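Local coordinates for (R)-specific enoyl-CoA hydratase (Pseudomonas aeruginosa, PDB 5CPG), which probably catalyses the (R)-specific hydration of trans-2-enoyl-CoA to (3R)-hydroxyacyl-CoA, the reaction of the MaoC-like hydratases 2, at residues L11-S21 / L66-P76. Sequence-based numbering, arbitrary orientation.
Sequences LEVGQKAEYTS and LISAAIATVLP
Strand 16-22, outermost in this chain's hotdog sheet, meets the C-terminal half of the fold's central helix where Tyr19 lies over Ala70, their CB atoms 3.6 Å apart. The axes of strand 16-21 and helix 66-73 approach to 8.6 Å at 131°, and 550 Å² of surface is buried without a hydrogen bond between the segments. Tyr19 gives the largest single share, 112 Å². With CG anti to the backbone N (chi1 -179°), its ring reaches across the helix, one face over Ala70 CA and Ala69 C; the Ala70 N sits 4.1 Å above the ring plane, displaced toward the rim. At the far end Tyr19 OH packs against Ala69 CB at 3.6 Å and hydrogen-bonds Ser35 O of the second subunit, so the ring spans strand, helix and dimer partner. Thr73 OG1 flanks the ring obliquely while donating to Ala69 O, which takes Thr73 N from the opposite face of its carbonyl plane.

From Val74 to Pro76 the packing is apolar. The two branches of Val74 divide the work: CG1 reaches Ala17 CB at 3.7 Å, whereas CG2 turns to Tyr19 CD1. Leu75, CG likewise anti to its backbone N, sends CD1 to Leu11 CD2 (3.6 Å), the two side chains sliding past one another, and CD2 against Ala17 CB (4.0 Å). Leu11 CD1 crosses to the ring of Pro76, which follows a cis peptide bond. The Glu12-Gln15 type II turn is braced by Glu12 N donating to Gln15 OE1 at 3.0 Å; Gln15 NE2 borders Leu75 CD1. Ala17, Tyr19 and Ser21 face 66-76 while Lys16, Glu18 and Thr20 point away, as in a strand with one face covered. The whole is a hotdog fold: a curved antiparallel sheet wrapped round helix 62-73.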
# COMPACT_ATOMS: atom_id res chain seq x y z
N LEU A 11 -7.39 19.51 -15.31
CA LEU A 11 -6.02 19.25 -14.89
C LEU A 11 -5.02 19.96 -15.79
O LEU A 11 -5.25 20.03 -16.99
CB LEU A 11 -5.73 17.74 -14.94
CG LEU A 11 -6.45 16.95 -13.86
CD1 LEU A 11 -6.25 15.46 -14.16
CD2 LEU A 11 -5.85 17.32 -12.55
N GLU A 12 -3.91 20.44 -15.23
CA GLU A 12 -2.82 21.02 -16.01
C GLU A 12 -1.51 20.44 -15.60
O GLU A 12 -1.30 20.19 -14.41
CB GLU A 12 -2.75 22.54 -15.83
CG GLU A 12 -3.96 23.24 -16.32
CD GLU A 12 -3.86 24.75 -16.13
OE1 GLU A 12 -2.73 25.30 -16.23
OE2 GLU A 12 -4.92 25.37 -15.89
N VAL A 13 -0.61 20.27 -16.55
CA VAL A 13 0.73 19.85 -16.23
C VAL A 13 1.33 20.85 -15.24
O VAL A 13 1.19 22.06 -15.44
CB VAL A 13 1.61 19.77 -17.49
CG1 VAL A 13 3.04 19.53 -17.12
CG2 VAL A 13 1.07 18.70 -18.43
N GLY A 14 1.99 20.34 -14.20
CA GLY A 14 2.56 21.19 -13.17
C GLY A 14 1.66 21.48 -11.97
O GLY A 14 2.15 21.98 -10.95
N GLN A 15 0.36 21.22 -12.10
CA GLN A 15 -0.60 21.34 -11.00
C GLN A 15 -0.21 20.44 -9.84
O GLN A 15 0.09 19.28 -10.06
CB GLN A 15 -1.98 20.98 -11.48
CG GLN A 15 -3.04 21.13 -10.47
CD GLN A 15 -4.40 21.12 -11.13
OE1 GLN A 15 -4.51 20.90 -12.33
NE2 GLN A 15 -5.45 21.38 -10.34
N LYS A 16 -0.23 20.97 -8.62
CA LYS A 16 0.20 20.19 -7.46
C LYS A 16 -0.89 20.12 -6.39
O LYS A 16 -1.84 20.91 -6.39
CB LYS A 16 1.49 20.78 -6.85
CG LYS A 16 2.73 20.69 -7.78
CD LYS A 16 3.99 21.17 -7.07
CE LYS A 16 5.24 20.97 -7.92
NZ LYS A 16 6.50 21.31 -7.16
N ALA A 17 -0.77 19.14 -5.49
CA ALA A 17 -1.65 19.07 -4.33
C ALA A 17 -0.88 18.36 -3.24
O ALA A 17 0.12 17.70 -3.52
CB ALA A 17 -2.93 18.34 -4.63
N GLU A 18 -1.34 18.52 -1.99
CA GLU A 18 -0.67 17.92 -0.86
C GLU A 18 -1.65 17.17 0.03
O GLU A 18 -2.85 17.44 -0.00
CB GLU A 18 0.05 18.98 -0.02
CG GLU A 18 1.20 19.67 -0.72
CD GLU A 18 1.82 20.77 0.15
OE1 GLU A 18 1.22 21.07 1.22
OE2 GLU A 18 2.88 21.31 -0.22
N TYR A 19 -1.13 16.24 0.83
CA TYR A 19 -1.99 15.35 1.63
C TYR A 19 -1.10 14.95 2.77
O TYR A 19 0.00 14.47 2.54
CB TYR A 19 -2.43 14.14 0.79
CG TYR A 19 -3.33 13.15 1.49
CD1 TYR A 19 -4.66 13.45 1.72
CD2 TYR A 19 -2.85 11.90 1.90
CE1 TYR A 19 -5.51 12.54 2.36
CE2 TYR A 19 -3.69 10.98 2.53
CZ TYR A 19 -5.00 11.30 2.76
OH TYR A 19 -5.79 10.38 3.39
N THR A 20 -1.52 15.20 4.01
CA THR A 20 -0.57 15.02 5.10
C THR A 20 -1.11 14.02 6.11
O THR A 20 -2.32 13.87 6.25
CB THR A 20 -0.31 16.33 5.85
OG1 THR A 20 -1.58 16.81 6.32
CG2 THR A 20 0.42 17.34 4.99
N SER A 21 -0.21 13.35 6.82
CA SER A 21 -0.63 12.34 7.77
C SER A 21 0.41 12.20 8.87
O SER A 21 1.60 12.19 8.63
CB SER A 21 -0.85 11.00 7.08
OG SER A 21 -1.32 10.03 8.01
N LEU A 66 -0.87 6.05 1.57
CA LEU A 66 -1.14 7.50 1.66
C LEU A 66 -1.19 8.13 0.27
O LEU A 66 -2.06 8.92 -0.01
CB LEU A 66 -0.06 8.17 2.52
CG LEU A 66 -0.10 7.68 3.98
CD1 LEU A 66 1.07 8.28 4.73
CD2 LEU A 66 -1.44 8.09 4.62
N ILE A 67 -0.24 7.76 -0.60
CA ILE A 67 -0.24 8.23 -1.98
C ILE A 67 -1.57 7.90 -2.66
O ILE A 67 -2.16 8.75 -3.32
CB ILE A 67 0.92 7.62 -2.78
CG1 ILE A 67 2.22 8.32 -2.36
CG2 ILE A 67 0.70 7.77 -4.28
CD1 ILE A 67 3.52 7.58 -2.83
N SER A 68 -2.04 6.66 -2.49
CA SER A 68 -3.27 6.26 -3.21
C SER A 68 -4.44 7.07 -2.72
O SER A 68 -5.33 7.41 -3.51
CB SER A 68 -3.54 4.76 -3.06
OG SER A 68 -3.89 4.43 -1.73
N ALA A 69 -4.47 7.38 -1.42
CA ALA A 69 -5.61 8.16 -0.88
C ALA A 69 -5.52 9.62 -1.37
O ALA A 69 -6.56 10.26 -1.62
CB ALA A 69 -5.63 8.08 0.66
N ALA A 70 -4.30 10.15 -1.50
CA ALA A 70 -4.15 11.53 -2.01
C ALA A 70 -4.71 11.61 -3.41
O ALA A 70 -5.39 12.55 -3.77
CB ALA A 70 -2.68 11.94 -2.02
N ILE A 71 -4.40 10.61 -4.22
CA ILE A 71 -4.84 10.65 -5.61
C ILE A 71 -6.37 10.50 -5.66
O ILE A 71 -7.09 11.24 -6.34
CB ILE A 71 -4.17 9.53 -6.41
CG1 ILE A 71 -2.64 9.78 -6.51
CG2 ILE A 71 -4.86 9.31 -7.77
CD1 ILE A 71 -1.92 8.65 -7.25
N ALA A 72 -6.87 9.55 -4.88
CA ALA A 72 -8.29 9.27 -4.87
C ALA A 72 -9.17 10.31 -4.24
O ALA A 72 -10.35 10.37 -4.59
CB ALA A 72 -8.54 7.92 -4.17
N THR A 73 -8.63 11.09 -3.30
CA THR A 73 -9.49 12.05 -2.59
C THR A 73 -9.14 13.51 -2.83
O THR A 73 -9.96 14.39 -2.49
CB THR A 73 -9.51 11.82 -1.04
OG1 THR A 73 -8.24 12.08 -0.44
CG2 THR A 73 -9.91 10.35 -0.72
N VAL A 74 -7.96 13.78 -3.40
CA VAL A 74 -7.53 15.19 -3.54
C VAL A 74 -7.27 15.52 -5.01
O VAL A 74 -7.93 16.40 -5.53
CB VAL A 74 -6.27 15.51 -2.72
CG1 VAL A 74 -5.91 16.99 -2.89
CG2 VAL A 74 -6.51 15.22 -1.24
N LEU A 75 -6.34 14.82 -5.67
CA LEU A 75 -6.01 15.15 -7.06
C LEU A 75 -5.67 13.91 -7.90
O LEU A 75 -4.65 13.26 -7.66
CB LEU A 75 -4.84 16.14 -7.09
CG LEU A 75 -4.37 16.66 -8.46
CD1 LEU A 75 -5.38 17.66 -9.01
CD2 LEU A 75 -2.93 17.26 -8.49
N PRO A 76 -6.50 13.60 -8.90
CA PRO A 76 -7.72 14.33 -9.30
C PRO A 76 -8.94 14.10 -8.42
O PRO A 76 -9.93 14.80 -8.56
CB PRO A 76 -8.00 13.81 -10.74
CG PRO A 76 -6.77 13.05 -11.13
CD PRO A 76 -6.23 12.50 -9.84